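Side-chain contacts in WbbZ protein (Klebsiella pneumoniae subsp. pneumoniae NTUH-K2044, PDB 6X1L), which is of unknown function but probably transfers pyruvyl groups to a polysaccharide: residues Val37-Ser40 / Ala41-Phe45; Pro245-Tyr248 / Tyr249-Glu252. All coordinates share one frame; numbering follows the deposited sequence.

Overall arrangement
Contact 1 comes first along the chain and contact 2 follows it in series. Their centres are about 23 Å apart, and their nearest atoms stay about 11 Å from each other, so they do not touch. Contact 1 is buried in helix 33-48, the crossover between parallel strands 23-27 and 53-55 of the six-stranded sheet. Contact 2 lies at the surface, where the loop after strand 240-243 enters helix 250-259, beside the four-stranded parallel sheet. Two parallel sheets of this kind fit the GT-B clan to which the family belongs. Both sit where the halves meet: contact 1 packs on helices 203-218 and 228-236, and contact 2 reaches Ile78, Leu81 and Arg107 of the first half.

Contact 1. Residues Val37-Ser40 / Ala41-Phe45; sequences VIAS and ATYDF
Thr42 turns its hydroxyl back onto the carbonyl of Ile38, one helical turn earlier. OG1 stands anti to Thr42's own carbonyl carbon and beside its own N (chi1 -56°), and from there it donates to Ile38 O at 2.7 Å. OG1 stands above the Ile38 carbonyl plane, while the helical donor Thr42 N comes from the other face at 2.9 Å. Ile38 O is thus gripped twice, and the hydroxyl spends its proton inside its own helix. The Ile38 branch CG2 passes OG1 at 4.1 Å.

Tyr43 leans back over the preceding turn. Its chi1 of -64° carries the ring toward Ala39, with CE2 3.9 Å from Ala39 CB. Ring atom CD2 makes a close contact with Ala39 O at 3.0 Å. Ala39 O takes the Tyr43 N-H. Tyr43 OH is hydrogen-bonded to Trp200 O.

Asp44 OD1 is 3.2 Å from Ser40 O; both are acceptors, so no bond joins them. OD1 makes salt bridges to Arg207 and Lys158, and the two cations probably stabilise the negative charge. OD2 hydrogen-bonds Tyr159 OH and Asp155 N. Ser40 OG bonds to Gly36 O and Thr210 OG1.

These side chains project from helix 33-48, within the beta-alpha-beta unit of strands 23-27 and 53-55. Val37, Ser40 and Tyr43 meet helix 203-218, Val37 and Ile38 meet helix 228-236, and Phe45 reaches helix 6-21.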
ATOM      1  N   VAL A  37      -7.896   6.101  -4.022  1.00 40.49           N
ATOM      2  CA  VAL A  37      -8.350   7.270  -3.274  1.00 45.66           C
ATOM      3  C   VAL A  37      -9.783   7.627  -3.654  1.00 41.78           C
ATOM      4  O   VAL A  37     -10.599   7.975  -2.790  1.00 42.27           O
ATOM      5  CB  VAL A  37      -7.395   8.455  -3.508  1.00 43.92           C
ATOM      6  CG1 VAL A  37      -7.861   9.667  -2.731  1.00 41.81           C
ATOM      7  CG2 VAL A  37      -5.964   8.070  -3.118  1.00 44.23           C
ATOM      8  N   ILE A  38     -10.113   7.553  -4.946  1.00 44.63           N
ATOM      9  CA  ILE A  38     -11.486   7.827  -5.376  1.00 43.77           C
ATOM     10  C   ILE A  38     -12.445   6.841  -4.728  1.00 41.94           C
ATOM     11  O   ILE A  38     -13.524   7.219  -4.256  1.00 47.86           O
ATOM     12  CB  ILE A  38     -11.592   7.782  -6.912  1.00 38.65           C
ATOM     13  CG1 ILE A  38     -10.639   8.795  -7.542  1.00 47.74           C
ATOM     14  CG2 ILE A  38     -13.033   8.066  -7.361  1.00 42.72           C
ATOM     15  CD1 ILE A  38     -10.717   8.849  -9.048  1.00 50.34           C
ATOM     16  N   ALA A  39     -12.049   5.568  -4.657  1.00 44.87           N
ATOM     17  CA  ALA A  39     -12.925   4.561  -4.073  1.00 42.19           C
ATOM     18  C   ALA A  39     -13.093   4.782  -2.576  1.00 48.46           C
ATOM     19  O   ALA A  39     -14.214   4.723  -2.057  1.00 45.66           O
ATOM     20  CB  ALA A  39     -12.390   3.163  -4.367  1.00 40.45           C
ATOM     21  N   SER A  40     -11.986   5.033  -1.865  1.00 53.48           N
ATOM     22  CA  SER A  40     -12.069   5.340  -0.439  1.00 47.69           C
ATOM     23  C   SER A  40     -13.071   6.459  -0.182  1.00 41.47           C
ATOM     24  O   SER A  40     -13.966   6.330   0.660  1.00 51.91           O
ATOM     25  CB  SER A  40     -10.689   5.735   0.099  1.00 44.80           C
ATOM     26  OG  SER A  40      -9.716   4.752  -0.209  1.00 45.12           O
ATOM     27  N   ALA A  41     -12.927   7.570  -0.907  1.00 43.36           N
ATOM     28  CA  ALA A  41     -13.838   8.700  -0.746  1.00 48.25           C
ATOM     29  C   ALA A  41     -15.266   8.344  -1.137  1.00 46.95           C
ATOM     30  O   ALA A  41     -16.219   8.863  -0.545  1.00 45.17           O
ATOM     31  CB  ALA A  41     -13.347   9.885  -1.574  1.00 44.18           C
ATOM     32  N   THR A  42     -15.439   7.470  -2.128  1.00 49.97           N
ATOM     33  CA  THR A  42     -16.785   7.036  -2.488  1.00 47.95           C
ATOM     34  C   THR A  42     -17.403   6.196  -1.377  1.00 50.58           C
ATOM     35  O   THR A  42     -18.597   6.323  -1.087  1.00 51.43           O
ATOM     36  CB  THR A  42     -16.752   6.258  -3.802  1.00 55.06           C
ATOM     37  OG1 THR A  42     -16.140   7.064  -4.815  1.00 49.94           O
ATOM     38  CG2 THR A  42     -18.163   5.904  -4.247  1.00 64.79           C
ATOM     39  N   TYR A  43     -16.602   5.344  -0.728  1.00 43.63           N
ATOM     40  CA  TYR A  43     -17.128   4.582   0.399  1.00 44.24           C
ATOM     41  C   TYR A  43     -17.472   5.501   1.564  1.00 47.18           C
ATOM     42  O   TYR A  43     -18.483   5.298   2.243  1.00 55.16           O
ATOM     43  CB  TYR A  43     -16.128   3.499   0.816  1.00 46.52           C
ATOM     44  CG  TYR A  43     -15.915   2.462  -0.266  1.00 51.38           C
ATOM     45  CD1 TYR A  43     -16.998   1.854  -0.887  1.00 55.23           C
ATOM     46  CD2 TYR A  43     -14.639   2.119  -0.691  1.00 45.05           C
ATOM     47  CE1 TYR A  43     -16.819   0.916  -1.886  1.00 55.52           C
ATOM     48  CE2 TYR A  43     -14.445   1.181  -1.694  1.00 50.01           C
ATOM     49  CZ  TYR A  43     -15.540   0.583  -2.287  1.00 56.17           C
ATOM     50  OH  TYR A  43     -15.355  -0.349  -3.283  1.00 54.59           O
ATOM     51  N   ASP A  44     -16.642   6.521   1.809  1.00 45.49           N
ATOM     52  CA  ASP A  44     -16.978   7.523   2.816  1.00 47.37           C
ATOM     53  C   ASP A  44     -18.276   8.237   2.458  1.00 48.39           C
ATOM     54  O   ASP A  44     -19.101   8.524   3.333  1.00 51.81           O
ATOM     55  CB  ASP A  44     -15.836   8.532   2.949  1.00 47.31           C
ATOM     56  CG  ASP A  44     -14.548   7.897   3.458  1.00 54.51           C
ATOM     57  OD1 ASP A  44     -14.578   6.708   3.827  1.00 50.97           O
ATOM     58  OD2 ASP A  44     -13.507   8.586   3.483  1.00 49.24           O
ATOM     59  N   PHE A  45     -18.470   8.524   1.172  1.00 46.94           N
ATOM     60  CA  PHE A  45     -19.675   9.220   0.729  1.00 48.05           C
ATOM     61  C   PHE A  45     -20.921   8.363   0.928  1.00 59.12           C
ATOM     62  O   PHE A  45     -21.958   8.863   1.378  1.00 61.04           O
ATOM     63  CB  PHE A  45     -19.518   9.623  -0.734  1.00 46.82           C
ATOM     64  CG  PHE A  45     -20.781  10.157  -1.357  1.00 49.75           C
ATOM     65  CD1 PHE A  45     -21.140  11.481  -1.195  1.00 60.40           C
ATOM     66  CD2 PHE A  45     -21.601   9.333  -2.106  1.00 52.69           C
ATOM     67  CE1 PHE A  45     -22.299  11.975  -1.770  1.00 65.39           C
ATOM     68  CE2 PHE A  45     -22.760   9.820  -2.674  1.00 58.71           C
ATOM     69  CZ  PHE A  45     -23.108  11.142  -2.509  1.00 63.05           C
TER

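Contact 2. Residues Pro245-Tyr248 / Tyr249-Glu252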
ATOM      1  N   PRO A 245       1.484  19.491 -15.534  1.00 59.89           N
ATOM      2  CA  PRO A 245       0.453  19.017 -16.464  1.00 62.28           C
ATOM      3  C   PRO A 245       0.783  17.658 -17.072  1.00 64.50           C
ATOM      4  O   PRO A 245       1.879  17.113 -16.921  1.00 67.65           O
ATOM      5  CB  PRO A 245       0.430  20.103 -17.544  1.00 62.05           C
ATOM      6  CG  PRO A 245       1.815  20.641 -17.550  1.00 65.88           C
ATOM      7  CD  PRO A 245       2.303  20.567 -16.125  1.00 59.04           C
ATOM      8  N   ASN A 246      -0.218  17.112 -17.758  1.00 54.02           N
ATOM      9  CA  ASN A 246      -0.083  15.942 -18.614  1.00 55.52           C
ATOM     10  C   ASN A 246      -0.986  16.157 -19.828  1.00 70.37           C
ATOM     11  O   ASN A 246      -1.456  17.269 -20.089  1.00 67.98           O
ATOM     12  CB  ASN A 246      -0.410  14.655 -17.842  1.00 61.88           C
ATOM     13  CG  ASN A 246      -1.811  14.661 -17.265  1.00 71.73           C
ATOM     14  OD1 ASN A 246      -2.509  15.676 -17.305  1.00 73.60           O
ATOM     15  ND2 ASN A 246      -2.226  13.527 -16.713  1.00 66.57           N
ATOM     16  N   SER A 247      -1.249  15.087 -20.572  1.00 67.03           N
ATOM     17  CA  SER A 247      -1.956  15.221 -21.835  1.00 68.79           C
ATOM     18  C   SER A 247      -3.469  15.275 -21.615  1.00 60.71           C
ATOM     19  O   SER A 247      -3.981  15.031 -20.518  1.00 57.05           O
ATOM     20  CB  SER A 247      -1.587  14.074 -22.774  1.00 65.79           C
ATOM     21  OG  SER A 247      -1.860  12.822 -22.176  1.00 70.61           O
ATOM     22  N   TYR A 248      -4.189  15.618 -22.684  1.00 66.74           N
ATOM     23  CA  TYR A 248      -5.650  15.685 -22.680  1.00 68.99           C
ATOM     24  C   TYR A 248      -6.191  16.656 -21.631  1.00 66.43           C
ATOM     25  O   TYR A 248      -7.347  16.534 -21.212  1.00 69.11           O
ATOM     26  CB  TYR A 248      -6.264  14.295 -22.473  1.00 74.40           C
ATOM     27  CG  TYR A 248      -6.034  13.337 -23.622  1.00 83.62           C
ATOM     28  CD1 TYR A 248      -4.909  12.521 -23.663  1.00 89.65           C
ATOM     29  CD2 TYR A 248      -6.951  13.240 -24.659  1.00 82.56           C
ATOM     30  CE1 TYR A 248      -4.703  11.641 -24.715  1.00 93.80           C
ATOM     31  CE2 TYR A 248      -6.754  12.368 -25.710  1.00 91.16           C
ATOM     32  CZ  TYR A 248      -5.631  11.571 -25.735  1.00 94.88           C
ATOM     33  OH  TYR A 248      -5.444  10.703 -26.786  1.00100.51           O
ATOM     34  N   TYR A 249      -5.366  17.606 -21.186  1.00 64.31           N
ATOM     35  CA  TYR A 249      -5.759  18.603 -20.187  1.00 51.86           C
ATOM     36  C   TYR A 249      -6.333  17.956 -18.931  1.00 54.97           C
ATOM     37  O   TYR A 249      -7.183  18.534 -18.253  1.00 59.47           O
ATOM     38  CB  TYR A 249      -6.748  19.610 -20.783  1.00 58.52           C
ATOM     39  CG  TYR A 249      -6.110  20.498 -21.817  1.00 61.48           C
ATOM     40  CD1 TYR A 249      -6.084  20.130 -23.155  1.00 60.38           C
ATOM     41  CD2 TYR A 249      -5.507  21.693 -21.450  1.00 69.35           C
ATOM     42  CE1 TYR A 249      -5.490  20.940 -24.105  1.00 60.42           C
ATOM     43  CE2 TYR A 249      -4.913  22.510 -22.391  1.00 73.44           C
ATOM     44  CZ  TYR A 249      -4.906  22.128 -23.717  1.00 65.68           C
ATOM     45  OH  TYR A 249      -4.309  22.937 -24.653  1.00 70.88           O
ATOM     46  N   LYS A 250      -5.854  16.752 -18.604  1.00 56.68           N
ATOM     47  CA  LYS A 250      -6.429  15.999 -17.494  1.00 60.91           C
ATOM     48  C   LYS A 250      -6.138  16.675 -16.159  1.00 62.46           C
ATOM     49  O   LYS A 250      -7.054  16.929 -15.368  1.00 63.55           O
ATOM     50  CB  LYS A 250      -5.895  14.567 -17.502  1.00 74.11           C
ATOM     51  CG  LYS A 250      -6.495  13.681 -18.590  1.00 82.92           C
ATOM     52  CD  LYS A 250      -5.478  12.674 -19.117  1.00 85.81           C
ATOM     53  CE  LYS A 250      -4.827  11.881 -17.997  1.00 89.29           C
ATOM     54  NZ  LYS A 250      -3.686  11.057 -18.497  1.00 92.65           N
ATOM     55  N   ASN A 251      -4.865  16.965 -15.885  1.00 59.25           N
ATOM     56  CA  ASN A 251      -4.520  17.644 -14.641  1.00 53.72           C
ATOM     57  C   ASN A 251      -5.011  19.089 -14.641  1.00 55.75           C
ATOM     58  O   ASN A 251      -5.624  19.543 -13.666  1.00 53.05           O
ATOM     59  CB  ASN A 251      -3.006  17.592 -14.417  1.00 49.51           C
ATOM     60  CG  ASN A 251      -2.512  16.195 -14.081  1.00 48.51           C
ATOM     61  OD1 ASN A 251      -3.305  15.287 -13.831  1.00 46.75           O
ATOM     62  ND2 ASN A 251      -1.192  16.021 -14.059  1.00 51.36           N
ATOM     63  N   GLU A 252      -4.760  19.823 -15.727  1.00 58.27           N
ATOM     64  CA  GLU A 252      -5.063  21.252 -15.746  1.00 64.03           C
ATOM     65  C   GLU A 252      -6.551  21.522 -15.536  1.00 64.08           C
ATOM     66  O   GLU A 252      -6.921  22.480 -14.848  1.00 56.44           O
ATOM     67  CB  GLU A 252      -4.584  21.873 -17.060  1.00 59.42           C
ATOM     68  CG  GLU A 252      -4.718  23.393 -17.108  1.00 71.04           C
ATOM     69  CD  GLU A 252      -4.182  24.001 -18.394  1.00 78.63           C
ATOM     70  OE1 GLU A 252      -3.529  23.273 -19.171  1.00 81.33           O
ATOM     71  OE2 GLU A 252      -4.415  25.206 -18.628  1.00 87.65           O
TER
HETATM   72  O   HOH W   1      -2.891  18.737 -17.773  1.00 46.11           O
HETATM   73  O   HOH W   2      -2.843  18.825 -21.784  1.00 64.18           O
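Asn246 lays its side-chain amide over that of Asn251. The two planes are stacked, 21° apart, and Asn246 CG is 3.6 Å from Asn251 CG. The long directions of the two side chains cross at about a right angle. Asn246 takes a chi1 of 58°, which sets CG between its own backbone N and carbonyl carbon and turns OD1 toward the start of helix 250-259. There OD1 accepts from Asn251 N at 3.0 Å, with the donor in the amide plane and on a lone pair. One amide therefore both stacks on Asn251 and accepts its backbone N-H. The Asn251 ND2 is used by Tyr244 O and Asp226 O, which hold the Asn251 amide in place.

Lys250 bends at chi2 and chi3 and crosses the other end of the Asn246 amide. Its CE is 3.3 Å from Asn246 ND2, and its CD packs 3.8 Å from Tyr248 CB. Lys250 N donates to Ser247 O at 3.2 Å, from above the carbonyl plane.

Two waters bridge the loop and the helix start. Water 1 accepts from both Asn246 N and Glu252 N. Water 2 donates to Asn246 O at 2.7 Å and accepts from Tyr249 N; it also lies over one face of the Tyr249 ring, toward the rim.

Tyr249 holds the N-cap position, but the first N-H groups of the helix, those of Lys250, Asn251 and Glu252, go to Ser247 O, Asn246 OD1 and water 1, not to the Tyr249 side chain. The chemistry implies that the helix start finds its acceptors in the preceding loop and a water.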